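Local coordinates for protein Pre-mRNA-processing-splicing factor 8 (Cryptococcus neoformans var. grubii serotype A, PDB 6MX6) that probably catalyses its own excision from the Prp8 host protein by protein splicing, being an intein with a Hint-type fold, at residues Y52-H57 with Y117-S122; D29-P34 with S155-D160; H67-S72 with S163-Y168; D104-L109 with L140-I145. All coordinates share one frame; numbering follows the deposited sequence.

Contact 1 (Y52-H57 with Y117-S122); sequences YRIKTH and YKLFRS
Leu119 reaches across the six-stranded antiparallel sheet of the Hint fold to meet Ile54 and Thr56, two strands away. Strand 139-147 runs between strands 52-56 and 117-120 and pairs with both, so 52-56 and 117-120 do not pair, and only side chains meet across the intervening strand; the nearest CA atoms, those of Thr56 and Leu119, stay 8.8 Å apart. Along 117-122, Tyr117 packs on Met73 and Leu109, and Lys118 forms a salt bridge through NZ with Glu76 of strand 70-76. Leu119 then faces strand 52-56, with CG beside the backbone N (chi1 -62°) and CD1 at the leading tip. Phe120 packs edge-to-face with Tyr74, while Arg121 bonds through NE to the carbonyl of Asp169. Thr56 presents its CG2 methyl to Leu119, while OG1 is hydrogen-bonded to the carbonyl oxygen of Glu58. The seam is thus loose and wholly apolar: Leu119 CD1 touches two methyl groups, lying 4.3 Å from Ile54 CG2 and 4.3 Å from Thr56 CG2.

Contact 2 (D29-P34 with S155-D160); sequences DQLLGP and SGFVVD
Leu31 projects a single methyl, CD1, against two buried side chains of strand 152-159, Phe157 and Val159. The tight part is the meeting with Phe157, whose side chain comes from the opposite direction: Leu31 CD1 lies 3.7 Å from Phe157 CE1 and 3.8 Å from Phe157 CZ, an oblique approach to the CE1-CZ part of the ring. The first torsion of Phe157 (chi1 46°) wedges CG between the backbone N and the carbonyl carbon and swings the ring toward strand 30-32. Val25 and Leu12 also pack on this ring. Val159 adds a lighter touch, with CG2 at 4.1 Å from Leu31 CD1.

Away from this cluster the two segments part. Gln30 points to the opposite side of its strand, in a partly exposed place, where NE2 bonds to Thr40 OG1 and the carbonyl of Gly28. Asp160, also partly exposed, sends OD1 to the backbone N of Thr40, so both ends lean on strand 38-49. That long strand separates the two in an antiparallel sheet, and alternate residues Phe157 and Val159 meet Leu31 across it, consistent with the core packing of an all-beta Hint domain, the horseshoe-like fold of inteins.

Contact 3 (H67-S72 with S163-Y168); sequences HNHILS and SLYLRY
Ser72 OG, hydrogen-bonded to Asp100 OD1, also lies hard against Leu164 across the contact, 3.2 Å from its CD2 methyl. The polar end of this buried serine is therefore satisfied by strand 96-102, and Leu164 packs against it. The second meeting is looser: Tyr165 OH stands at the edge of the His69 ring, near its plane, 4.3 Å from CE1. With CG anti to the backbone N (chi1 -175°), His69 extends inward from its loop, and its ND1 is hydrogen-bonded to the backbone N of Cys5, the first modelled residue. Thr66 and His69 have the spacing of the TxxH motif of inteins, consistent with a place beside the N-terminal splice junction. Leu6 of strand 6-7 touches both His69 and Tyr165. His174 packs on Ser72 and Leu164 together, so the chain's two ends converge here. Strand 70-76 lies between 117-120 and 96-102 in its sheet, whereas 164-166 pairs with 172-174 in a separate two-stranded hairpin.

Contact 4 (D104-L109 with L140-I145); sequences DDFVRL and LHINSI
Phe106 and Ile142 approach from opposite directions, the ring on helix 103-108 meeting the Ile142 CD1 methyl obliquely at 3.9 Å from CZ. The ring is carried out from the helix by a first torsion that sets CG anti to the backbone N (chi1 -177°). Ile145 crosses both helix side chains at a slant: its CD1 is 3.6 Å from Val107 CG2 and 4.1 Å from Phe106 CD2. With both torsions of Ile145 anti (chi1 -180°), its chain extends to reach them. Ile142 and Ile145 face the same helix although three residues apart, as the classic beta bulge at Asn143 and Ser144, opposite Lys55, resets the alternation of the strand. The helix runs nearly square to the strand, at 103°, with the axes 10.4 Å apart. Asp105 and Arg108 form a salt bridge with each other, its hydrogen bond weak. Between these two segments of helix and inner strand the contact is apolar packing, which depends on shape and burial rather than on directional bonds.

In the fold
Contacts 1 and 4 lie about 8 Å apart between centres and share one hydrophobic layer on the six-stranded sheet: Ile54 touches Ile145, and Ile142 touches Leu119, with strand 139-147 central to both. Contact 4 is the more peripheral, only partly buried beneath its helix, whereas contact 1 is buried. Contact 2, in the other large sheet, has similar apolar chemistry on the opposite side of the chain's centre and does not reach contact 4. Contact 3 sits nearest that centre and differs in character, mixing polar groups with aliphatic ones close to both termini. It packs against contact 2 through 164-166, and His67 is hydrogen-bonded to Asp104 of contact 4.

Contact 1 (Y52-H57 with Y117-S122)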
loop_
_atom_site.group_PDB
_atom_site.type_symbol
_atom_site.label_atom_id
_atom_site.label_comp_id
_atom_site.label_asym_id
_atom_site.label_seq_id
_atom_site.Cartn_x
_atom_site.Cartn_y
_atom_site.Cartn_z
ATOM N N TYR A 52 -7.773 3.505 -8.068
ATOM C CA TYR A 52 -6.631 4.218 -8.615
ATOM C C TYR A 52 -5.501 3.230 -8.839
ATOM O O TYR A 52 -5.210 2.416 -7.960
ATOM C CB TYR A 52 -6.165 5.322 -7.671
ATOM C CG TYR A 52 -7.042 6.532 -7.779
ATOM C CD1 TYR A 52 -8.230 6.616 -7.066
ATOM C CD2 TYR A 52 -6.708 7.564 -8.626
ATOM C CE1 TYR A 52 -9.050 7.724 -7.184
ATOM C CE2 TYR A 52 -7.514 8.674 -8.754
ATOM C CZ TYR A 52 -8.679 8.751 -8.030
ATOM O OH TYR A 52 -9.467 9.863 -8.173
ATOM N N ARG A 53 -4.874 3.315 -10.012
ATOM C CA ARG A 53 -3.705 2.509 -10.351
ATOM C C ARG A 53 -2.459 3.375 -10.216
ATOM O O ARG A 53 -2.360 4.434 -10.851
ATOM C CB ARG A 53 -3.821 1.950 -11.772
ATOM C CG ARG A 53 -2.597 1.127 -12.208
ATOM C CD ARG A 53 -2.785 0.493 -13.576
ATOM N NE ARG A 53 -3.938 -0.400 -13.556
ATOM C CZ ARG A 53 -3.882 -1.684 -13.223
ATOM N NH1 ARG A 53 -2.714 -2.248 -12.927
ATOM N NH2 ARG A 53 -4.996 -2.413 -13.200
ATOM N N ILE A 54 -1.515 2.922 -9.396
ATOM C CA ILE A 54 -0.235 3.584 -9.183
ATOM C C ILE A 54 0.837 2.741 -9.852
ATOM O O ILE A 54 0.993 1.551 -9.534
ATOM C CB ILE A 54 0.068 3.770 -7.689
ATOM C CG1 ILE A 54 -1.047 4.578 -7.035
ATOM C CG2 ILE A 54 1.422 4.469 -7.508
ATOM C CD1 ILE A 54 -1.019 4.558 -5.510
ATOM N N LYS A 55 1.567 3.358 -10.784
ATOM C CA LYS A 55 2.688 2.731 -11.475
ATOM C C LYS A 55 3.981 3.437 -11.103
ATOM O O LYS A 55 4.039 4.676 -11.083
ATOM C CB LYS A 55 2.524 2.797 -12.999
ATOM C CG LYS A 55 1.325 2.053 -13.571
ATOM C CD LYS A 55 1.306 2.208 -15.085
ATOM C CE LYS A 55 0.727 0.986 -15.778
ATOM N NZ LYS A 55 1.510 -0.238 -15.494
ATOM N N THR A 56 5.025 2.640 -10.873
ATOM C CA THR A 56 6.345 3.145 -10.534
ATOM C C THR A 56 7.260 3.097 -11.753
ATOM O O THR A 56 7.025 2.356 -12.709
ATOM C CB THR A 56 6.956 2.335 -9.383
ATOM O OG1 THR A 56 6.930 0.937 -9.701
ATOM C CG2 THR A 56 6.166 2.576 -8.080
ATOM N N HIS A 57 8.295 3.934 -11.719
ATOM C CA HIS A 57 9.377 3.801 -12.690
ATOM C C HIS A 57 10.013 2.426 -12.594
ATOM O O HIS A 57 10.293 1.784 -13.615
ATOM C CB HIS A 57 10.439 4.876 -12.448
ATOM C CG HIS A 57 10.020 6.249 -12.854
ATOM N ND1 HIS A 57 10.436 6.837 -14.029
ATOM C CD2 HIS A 57 9.231 7.158 -12.236
ATOM C CE1 HIS A 57 9.919 8.051 -14.118
ATOM N NE2 HIS A 57 9.182 8.269 -13.044
ATOM N N TYR A 117 7.554 12.772 -3.010
ATOM C CA TYR A 117 7.099 11.636 -2.223
ATOM C C TYR A 117 7.503 10.339 -2.905
ATOM O O TYR A 117 7.409 10.215 -4.130
ATOM C CB TYR A 117 5.580 11.650 -2.050
ATOM C CG TYR A 117 5.025 12.827 -1.278
ATOM C CD1 TYR A 117 4.905 14.079 -1.868
ATOM C CD2 TYR A 117 4.586 12.672 0.030
ATOM C CE1 TYR A 117 4.381 15.147 -1.165
ATOM C CE2 TYR A 117 4.064 13.728 0.735
ATOM C CZ TYR A 117 3.960 14.962 0.135
ATOM O OH TYR A 117 3.436 16.015 0.841
ATOM N N LYS A 118 7.921 9.364 -2.106
ATOM C CA LYS A 118 8.331 8.074 -2.630
ATOM C C LYS A 118 7.677 6.957 -1.834
ATOM O O LYS A 118 7.565 7.043 -0.610
ATOM C CB LYS A 118 9.858 7.936 -2.593
ATOM C CG LYS A 118 10.554 8.895 -3.554
ATOM C CD LYS A 118 11.813 9.476 -2.956
ATOM C CE LYS A 118 12.531 10.369 -3.955
ATOM N NZ LYS A 118 11.663 11.494 -4.392
ATOM N N LEU A 119 7.229 5.919 -2.539
ATOM C CA LEU A 119 6.916 4.660 -1.886
ATOM C C LEU A 119 8.217 3.984 -1.447
ATOM O O LEU A 119 9.312 4.393 -1.833
ATOM C CB LEU A 119 6.117 3.758 -2.824
ATOM C CG LEU A 119 4.752 4.302 -3.256
ATOM C CD1 LEU A 119 4.163 3.453 -4.388
ATOM C CD2 LEU A 119 3.808 4.323 -2.065
ATOM N N PHE A 120 8.105 2.944 -0.621
ATOM C CA PHE A 120 9.333 2.301 -0.173
ATOM C C PHE A 120 9.083 0.856 0.225
ATOM O O PHE A 120 7.958 0.445 0.519
ATOM C CB PHE A 120 9.982 3.061 0.988
ATOM C CG PHE A 120 9.156 3.109 2.234
ATOM C CD1 PHE A 120 8.138 4.035 2.373
ATOM C CD2 PHE A 120 9.415 2.244 3.287
ATOM C CE1 PHE A 120 7.386 4.093 3.535
ATOM C CE2 PHE A 120 8.664 2.294 4.451
ATOM C CZ PHE A 120 7.649 3.219 4.574
ATOM N N ARG A 121 10.170 0.094 0.228
ATOM C CA ARG A 121 10.200 -1.285 0.668
ATOM C C ARG A 121 11.005 -1.370 1.956
ATOM O O ARG A 121 11.832 -0.505 2.253
ATOM C CB ARG A 121 10.810 -2.195 -0.402
ATOM C CG ARG A 121 10.327 -1.917 -1.818
ATOM C CD ARG A 121 11.289 -2.500 -2.854
ATOM N NE ARG A 121 11.184 -3.953 -2.912
ATOM C CZ ARG A 121 11.857 -4.724 -3.762
ATOM N NH1 ARG A 121 12.688 -4.179 -4.638
ATOM N NH2 ARG A 121 11.696 -6.040 -3.736
ATOM N N SER A 122 10.757 -2.421 2.730
ATOM C CA SER A 122 11.427 -2.566 4.013
ATOM C C SER A 122 12.850 -3.071 3.809
ATOM O O SER A 122 13.065 -4.123 3.197
ATOM C CB SER A 122 10.656 -3.520 4.921
ATOM O OG SER A 122 10.874 -4.862 4.529
#

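Contact 2 (D29-P34 with S155-D160)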
loop_
_atom_site.group_PDB
_atom_site.type_symbol
_atom_site.label_atom_id
_atom_site.label_comp_id
_atom_site.label_asym_id
_atom_site.label_seq_id
_atom_site.Cartn_x
_atom_site.Cartn_y
_atom_site.Cartn_z
ATOM N N ASP A 29 -5.994 -12.811 11.373
ATOM C CA ASP A 29 -4.857 -13.323 10.612
ATOM C C ASP A 29 -3.588 -12.532 10.917
ATOM O O ASP A 29 -3.619 -11.327 11.171
ATOM C CB ASP A 29 -5.148 -13.283 9.106
ATOM C CG ASP A 29 -5.636 -14.617 8.572
ATOM O OD1 ASP A 29 -5.651 -15.588 9.358
ATOM O OD2 ASP A 29 -6.003 -14.702 7.374
ATOM N N GLN A 30 -2.457 -13.229 10.886
ATOM C CA GLN A 30 -1.164 -12.630 11.181
ATOM C C GLN A 30 -0.460 -12.286 9.871
ATOM O O GLN A 30 -0.255 -13.161 9.023
ATOM C CB GLN A 30 -0.314 -13.579 12.027
ATOM C CG GLN A 30 -0.935 -13.907 13.392
ATOM C CD GLN A 30 -1.095 -12.679 14.270
ATOM O OE1 GLN A 30 -0.124 -12.178 14.834
ATOM N NE2 GLN A 30 -2.329 -12.185 14.388
ATOM N N LEU A 31 -0.111 -11.015 9.712
ATOM C CA LEU A 31 0.627 -10.479 8.577
ATOM C C LEU A 31 2.015 -10.037 9.014
ATOM O O LEU A 31 2.307 -9.892 10.203
ATOM C CB LEU A 31 -0.112 -9.286 7.964
ATOM C CG LEU A 31 -1.539 -9.557 7.512
ATOM C CD1 LEU A 31 -2.131 -8.264 6.984
ATOM C CD2 LEU A 31 -1.548 -10.642 6.453
ATOM N N LEU A 32 2.863 -9.772 8.029
ATOM C CA LEU A 32 4.245 -9.402 8.293
ATOM C C LEU A 32 4.385 -7.882 8.305
ATOM O O LEU A 32 4.009 -7.208 7.338
ATOM C CB LEU A 32 5.155 -10.034 7.246
ATOM C CG LEU A 32 6.652 -9.865 7.485
ATOM C CD1 LEU A 32 7.002 -10.236 8.917
ATOM C CD2 LEU A 32 7.406 -10.720 6.490
ATOM N N GLY A 33 4.931 -7.348 9.401
ATOM C CA GLY A 33 5.240 -5.939 9.514
ATOM C C GLY A 33 6.581 -5.596 8.899
ATOM O O GLY A 33 7.415 -6.460 8.603
ATOM N N PRO A 34 6.808 -4.296 8.704
ATOM C CA PRO A 34 8.055 -3.865 8.044
ATOM C C PRO A 34 9.306 -4.137 8.862
ATOM O O PRO A 34 10.381 -4.316 8.276
ATOM C CB PRO A 34 7.832 -2.361 7.832
ATOM C CG PRO A 34 6.818 -1.979 8.864
ATOM C CD PRO A 34 5.917 -3.167 9.009
ATOM N N SER A 155 -10.760 -5.262 -1.183
ATOM C CA SER A 155 -10.861 -5.763 0.179
ATOM C C SER A 155 -9.989 -4.901 1.077
ATOM O O SER A 155 -8.902 -4.461 0.679
ATOM C CB SER A 155 -10.443 -7.235 0.267
ATOM O OG SER A 155 -11.221 -8.040 -0.606
ATOM N N GLY A 156 -10.485 -4.647 2.287
ATOM C CA GLY A 156 -9.764 -3.844 3.249
ATOM C C GLY A 156 -9.858 -4.461 4.633
ATOM O O GLY A 156 -10.672 -5.347 4.887
ATOM N N PHE A 157 -8.991 -3.984 5.516
ATOM C CA PHE A 157 -8.977 -4.399 6.913
ATOM C C PHE A 157 -8.110 -3.407 7.669
ATOM O O PHE A 157 -7.394 -2.599 7.074
ATOM C CB PHE A 157 -8.474 -5.841 7.095
ATOM C CG PHE A 157 -7.221 -6.165 6.320
ATOM C CD1 PHE A 157 -6.005 -5.604 6.670
ATOM C CD2 PHE A 157 -7.259 -7.054 5.257
ATOM C CE1 PHE A 157 -4.849 -5.913 5.965
ATOM C CE2 PHE A 157 -6.109 -7.362 4.540
ATOM C CZ PHE A 157 -4.905 -6.790 4.899
ATOM N N VAL A 158 -8.194 -3.462 8.985
ATOM C CA VAL A 158 -7.293 -2.686 9.823
ATOM C C VAL A 158 -6.212 -3.624 10.330
ATOM O O VAL A 158 -6.392 -4.844 10.414
ATOM C CB VAL A 158 -8.005 -1.978 10.996
ATOM C CG1 VAL A 158 -8.659 -0.689 10.517
ATOM C CG2 VAL A 158 -9.012 -2.889 11.630
ATOM N N VAL A 159 -5.070 -3.037 10.645
ATOM C CA VAL A 159 -3.913 -3.752 11.152
ATOM C C VAL A 159 -3.470 -3.039 12.422
ATOM O O VAL A 159 -3.497 -1.808 12.486
ATOM C CB VAL A 159 -2.787 -3.793 10.093
ATOM C CG1 VAL A 159 -1.430 -3.978 10.732
ATOM C CG2 VAL A 159 -3.057 -4.889 9.076
ATOM N N ASP A 160 -3.086 -3.810 13.437
ATOM C CA ASP A 160 -2.707 -3.242 14.725
ATOM C C ASP A 160 -1.298 -2.653 14.644
ATOM O O ASP A 160 -0.702 -2.542 13.567
ATOM C CB ASP A 160 -2.823 -4.298 15.823
ATOM C CG ASP A 160 -1.785 -5.404 15.690
ATOM O OD1 ASP A 160 -1.406 -5.747 14.549
ATOM O OD2 ASP A 160 -1.355 -5.939 16.734
#

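Contact 3 (H67-S72 with S163-Y168)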
loop_
_atom_site.group_PDB
_atom_site.type_symbol
_atom_site.label_atom_id
_atom_site.label_comp_id
_atom_site.label_asym_id
_atom_site.label_seq_id
_atom_site.Cartn_x
_atom_site.Cartn_y
_atom_site.Cartn_z
ATOM N N HIS A 67 -9.688 5.336 -3.391
ATOM C CA HIS A 67 -9.356 6.752 -3.291
ATOM C C HIS A 67 -9.023 7.164 -1.861
ATOM O O HIS A 67 -8.258 8.110 -1.656
ATOM C CB HIS A 67 -10.513 7.603 -3.824
ATOM C CG HIS A 67 -11.755 7.513 -2.993
ATOM N ND1 HIS A 67 -12.114 8.489 -2.087
ATOM C CD2 HIS A 67 -12.717 6.561 -2.921
ATOM C CE1 HIS A 67 -13.244 8.144 -1.495
ATOM N NE2 HIS A 67 -13.631 6.978 -1.983
ATOM N N ASN A 68 -9.580 6.486 -0.862
ATOM C CA ASN A 68 -9.295 6.854 0.520
ATOM C C ASN A 68 -8.182 6.019 1.133
ATOM O O ASN A 68 -7.878 6.183 2.320
ATOM C CB ASN A 68 -10.563 6.745 1.387
ATOM C CG ASN A 68 -11.185 5.372 1.346
ATOM O OD1 ASN A 68 -11.069 4.652 0.359
ATOM N ND2 ASN A 68 -11.868 5.000 2.422
ATOM N N HIS A 69 -7.566 5.137 0.355
ATOM C CA HIS A 69 -6.462 4.348 0.873
ATOM C C HIS A 69 -5.298 5.255 1.252
ATOM O O HIS A 69 -5.039 6.267 0.600
ATOM C CB HIS A 69 -6.026 3.326 -0.163
ATOM C CG HIS A 69 -4.971 2.396 0.328
ATOM N ND1 HIS A 69 -5.221 1.415 1.260
ATOM C CD2 HIS A 69 -3.654 2.308 0.028
ATOM C CE1 HIS A 69 -4.104 0.758 1.511
ATOM N NE2 HIS A 69 -3.140 1.276 0.770
ATOM N N ILE A 70 -4.610 4.907 2.333
ATOM C CA ILE A 70 -3.507 5.713 2.845
ATOM C C ILE A 70 -2.205 5.134 2.312
ATOM O O ILE A 70 -1.927 3.948 2.499
ATOM C CB ILE A 70 -3.498 5.737 4.382
ATOM C CG1 ILE A 70 -4.788 6.365 4.913
ATOM C CG2 ILE A 70 -2.274 6.482 4.889
ATOM C CD1 ILE A 70 -4.996 6.140 6.397
ATOM N N LEU A 71 -1.408 5.966 1.650
ATOM C CA LEU A 71 -0.064 5.599 1.218
ATOM C C LEU A 71 0.944 5.990 2.294
ATOM O O LEU A 71 0.934 7.126 2.781
ATOM C CB LEU A 71 0.284 6.304 -0.094
ATOM C CG LEU A 71 -0.739 6.174 -1.218
ATOM C CD1 LEU A 71 -0.368 7.086 -2.385
ATOM C CD2 LEU A 71 -0.842 4.725 -1.676
ATOM N N SER A 72 1.803 5.047 2.662
ATOM C CA SER A 72 2.929 5.328 3.540
ATOM C C SER A 72 4.133 5.641 2.666
ATOM O O SER A 72 4.556 4.806 1.867
ATOM C CB SER A 72 3.215 4.144 4.463
ATOM O OG SER A 72 2.221 4.035 5.463
ATOM N N SER A 163 0.168 -0.034 12.009
ATOM C CA SER A 163 -0.757 -0.111 10.880
ATOM C C SER A 163 -0.050 -0.370 9.551
ATOM O O SER A 163 -0.623 -0.121 8.487
ATOM C CB SER A 163 -1.628 1.149 10.775
ATOM O OG SER A 163 -2.496 1.275 11.890
ATOM N N LEU A 164 1.177 -0.883 9.584
ATOM C CA LEU A 164 1.953 -1.167 8.386
ATOM C C LEU A 164 2.118 -2.672 8.195
ATOM O O LEU A 164 2.254 -3.424 9.164
ATOM C CB LEU A 164 3.326 -0.499 8.464
ATOM C CG LEU A 164 3.332 0.998 8.753
ATOM C CD1 LEU A 164 4.752 1.523 8.742
ATOM C CD2 LEU A 164 2.470 1.743 7.741
ATOM N N TYR A 165 2.105 -3.103 6.937
ATOM C CA TYR A 165 2.276 -4.506 6.585
ATOM C C TYR A 165 2.930 -4.557 5.212
ATOM O O TYR A 165 3.132 -3.526 4.565
ATOM C CB TYR A 165 0.943 -5.268 6.609
ATOM C CG TYR A 165 -0.099 -4.696 5.668
ATOM C CD1 TYR A 165 -0.770 -3.519 5.973
ATOM C CD2 TYR A 165 -0.407 -5.335 4.473
ATOM C CE1 TYR A 165 -1.706 -2.991 5.111
ATOM C CE2 TYR A 165 -1.350 -4.819 3.612
ATOM C CZ TYR A 165 -1.991 -3.649 3.929
ATOM O OH TYR A 165 -2.929 -3.128 3.066
ATOM N N LEU A 166 3.268 -5.761 4.763
ATOM C CA LEU A 166 4.109 -5.920 3.584
ATOM C C LEU A 166 3.364 -6.577 2.433
ATOM O O LEU A 166 2.692 -7.600 2.618
ATOM C CB LEU A 166 5.355 -6.738 3.916
ATOM C CG LEU A 166 6.369 -6.045 4.826
ATOM C CD1 LEU A 166 7.637 -6.883 4.919
ATOM C CD2 LEU A 166 6.673 -4.626 4.358
ATOM N N ARG A 167 3.514 -5.997 1.242
ATOM C CA ARG A 167 3.228 -6.700 0.001
ATOM C C ARG A 167 4.275 -7.792 -0.214
ATOM O O ARG A 167 5.334 -7.801 0.415
ATOM C CB ARG A 167 3.228 -5.717 -1.180
ATOM C CG ARG A 167 2.394 -6.153 -2.392
ATOM C CD ARG A 167 2.201 -5.014 -3.397
ATOM N NE ARG A 167 3.419 -4.732 -4.160
ATOM C CZ ARG A 167 3.456 -3.964 -5.243
ATOM N NH1 ARG A 167 2.345 -3.385 -5.682
ATOM N NH2 ARG A 167 4.603 -3.758 -5.883
ATOM N N TYR A 168 3.968 -8.721 -1.122
ATOM C CA TYR A 168 4.833 -9.878 -1.335
ATOM C C TYR A 168 6.249 -9.474 -1.757
ATOM O O TYR A 168 7.206 -10.213 -1.492
ATOM C CB TYR A 168 4.209 -10.805 -2.380
ATOM C CG TYR A 168 4.478 -10.328 -3.787
ATOM C CD1 TYR A 168 3.762 -9.266 -4.329
ATOM C CD2 TYR A 168 5.469 -10.913 -4.559
ATOM C CE1 TYR A 168 4.021 -8.815 -5.613
ATOM C CE2 TYR A 168 5.733 -10.472 -5.839
ATOM C CZ TYR A 168 5.012 -9.424 -6.361
ATOM O OH TYR A 168 5.290 -8.992 -7.641
#

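Contact 4 (D104-L109 with L140-I145)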
loop_
_atom_site.group_PDB
_atom_site.type_symbol
_atom_site.label_atom_id
_atom_site.label_comp_id
_atom_site.label_asym_id
_atom_site.label_seq_id
_atom_site.Cartn_x
_atom_site.Cartn_y
_atom_site.Cartn_z
ATOM N N ASP A 104 -6.470 10.302 -2.382
ATOM C CA ASP A 104 -7.190 11.492 -2.852
ATOM C C ASP A 104 -6.317 12.744 -2.761
ATOM O O ASP A 104 -6.190 13.521 -3.730
ATOM C CB ASP A 104 -8.465 11.690 -2.031
ATOM C CG ASP A 104 -9.679 11.035 -2.654
ATOM O OD1 ASP A 104 -9.667 10.773 -3.882
ATOM O OD2 ASP A 104 -10.651 10.783 -1.906
ATOM N N ASP A 105 -5.692 12.940 -1.596
ATOM C CA ASP A 105 -4.883 14.128 -1.363
ATOM C C ASP A 105 -3.633 14.118 -2.225
ATOM O O ASP A 105 -3.215 15.166 -2.731
ATOM C CB ASP A 105 -4.511 14.227 0.116
ATOM C CG ASP A 105 -5.693 14.621 0.997
ATOM O OD1 ASP A 105 -6.627 15.281 0.496
ATOM O OD2 ASP A 105 -5.675 14.286 2.202
ATOM N N PHE A 106 -3.022 12.944 -2.402
ATOM C CA PHE A 106 -1.828 12.845 -3.232
ATOM C C PHE A 106 -2.150 13.135 -4.690
ATOM O O PHE A 106 -1.428 13.877 -5.363
ATOM C CB PHE A 106 -1.212 11.457 -3.087
ATOM C CG PHE A 106 0.063 11.289 -3.851
ATOM C CD1 PHE A 106 1.263 11.735 -3.321
ATOM C CD2 PHE A 106 0.061 10.690 -5.100
ATOM C CE1 PHE A 106 2.442 11.574 -4.017
ATOM C CE2 PHE A 106 1.238 10.539 -5.804
ATOM C CZ PHE A 106 2.428 10.983 -5.260
ATOM N N VAL A 107 -3.246 12.556 -5.187
ATOM C CA VAL A 107 -3.684 12.776 -6.562
ATOM C C VAL A 107 -3.873 14.263 -6.827
ATOM O O VAL A 107 -3.540 14.765 -7.912
ATOM C CB VAL A 107 -4.984 11.987 -6.822
ATOM C CG1 VAL A 107 -5.808 12.631 -7.929
ATOM C CG2 VAL A 107 -4.674 10.547 -7.154
ATOM N N ARG A 108 -4.402 14.992 -5.844
ATOM C CA ARG A 108 -4.669 16.403 -6.109
ATOM C C ARG A 108 -3.444 17.306 -5.982
ATOM O O ARG A 108 -3.521 18.473 -6.381
ATOM C CB ARG A 108 -5.789 16.891 -5.191
ATOM C CG ARG A 108 -7.124 16.278 -5.561
ATOM C CD ARG A 108 -8.271 16.966 -4.870
ATOM N NE ARG A 108 -8.305 16.635 -3.452
ATOM C CZ ARG A 108 -9.123 15.736 -2.917
ATOM N NH1 ARG A 108 -9.977 15.075 -3.689
ATOM N NH2 ARG A 108 -9.087 15.501 -1.611
ATOM N N LEU A 109 -2.320 16.806 -5.470
ATOM C CA LEU A 109 -1.120 17.626 -5.359
ATOM C C LEU A 109 -0.558 17.956 -6.741
ATOM O O LEU A 109 -0.683 17.166 -7.680
ATOM C CB LEU A 109 -0.056 16.908 -4.536
ATOM C CG LEU A 109 -0.275 16.838 -3.027
ATOM C CD1 LEU A 109 0.704 15.841 -2.406
ATOM C CD2 LEU A 109 -0.113 18.215 -2.406
ATOM N N LEU A 140 10.917 4.003 -4.105
ATOM C CA LEU A 140 10.282 3.803 -5.397
ATOM C C LEU A 140 9.672 5.118 -5.854
ATOM O O LEU A 140 8.999 5.803 -5.076
ATOM C CB LEU A 140 9.208 2.714 -5.317
ATOM C CG LEU A 140 9.676 1.412 -4.682
ATOM C CD1 LEU A 140 8.494 0.490 -4.485
ATOM C CD2 LEU A 140 10.735 0.755 -5.553
ATOM N N HIS A 141 9.894 5.457 -7.116
ATOM C CA HIS A 141 9.447 6.713 -7.687
ATOM C C HIS A 141 8.162 6.450 -8.456
ATOM O O HIS A 141 8.125 5.576 -9.327
ATOM C CB HIS A 141 10.526 7.295 -8.598
ATOM C CG HIS A 141 11.849 7.465 -7.919
ATOM N ND1 HIS A 141 12.746 6.428 -7.760
ATOM C CD2 HIS A 141 12.416 8.546 -7.333
ATOM C CE1 HIS A 141 13.812 6.866 -7.115
ATOM N NE2 HIS A 141 13.636 8.147 -6.843
ATOM N N ILE A 142 7.115 7.187 -8.126
ATOM C CA ILE A 142 5.838 7.009 -8.800
ATOM C C ILE A 142 5.909 7.655 -10.178
ATOM O O ILE A 142 6.276 8.827 -10.312
ATOM C CB ILE A 142 4.698 7.597 -7.956
ATOM C CG1 ILE A 142 4.549 6.778 -6.674
ATOM C CG2 ILE A 142 3.406 7.606 -8.746
ATOM C CD1 ILE A 142 3.445 7.272 -5.772
ATOM N N ASN A 143 5.559 6.890 -11.206
ATOM C CA ASN A 143 5.521 7.410 -12.566
ATOM C C ASN A 143 4.133 7.890 -12.960
ATOM O O ASN A 143 4.008 8.880 -13.688
ATOM C CB ASN A 143 5.998 6.343 -13.557
ATOM C CG ASN A 143 6.164 6.891 -14.963
ATOM O OD1 ASN A 143 6.790 7.935 -15.168
ATOM N ND2 ASN A 143 5.595 6.193 -15.938
ATOM N N SER A 144 3.082 7.217 -12.500
ATOM C CA SER A 144 1.742 7.669 -12.846
ATOM C C SER A 144 0.762 7.206 -11.786
ATOM O O SER A 144 0.979 6.195 -11.118
ATOM C CB SER A 144 1.296 7.166 -14.228
ATOM O OG SER A 144 1.283 5.753 -14.284
ATOM N N ILE A 145 -0.318 7.965 -11.630
ATOM C CA ILE A 145 -1.410 7.558 -10.758
ATOM C C ILE A 145 -2.690 7.985 -11.454
ATOM O O ILE A 145 -2.849 9.161 -11.801
ATOM C CB ILE A 145 -1.300 8.153 -9.336
ATOM C CG1 ILE A 145 -2.470 7.679 -8.462
ATOM C CG2 ILE A 145 -1.188 9.679 -9.366
ATOM C CD1 ILE A 145 -2.241 7.866 -6.959
#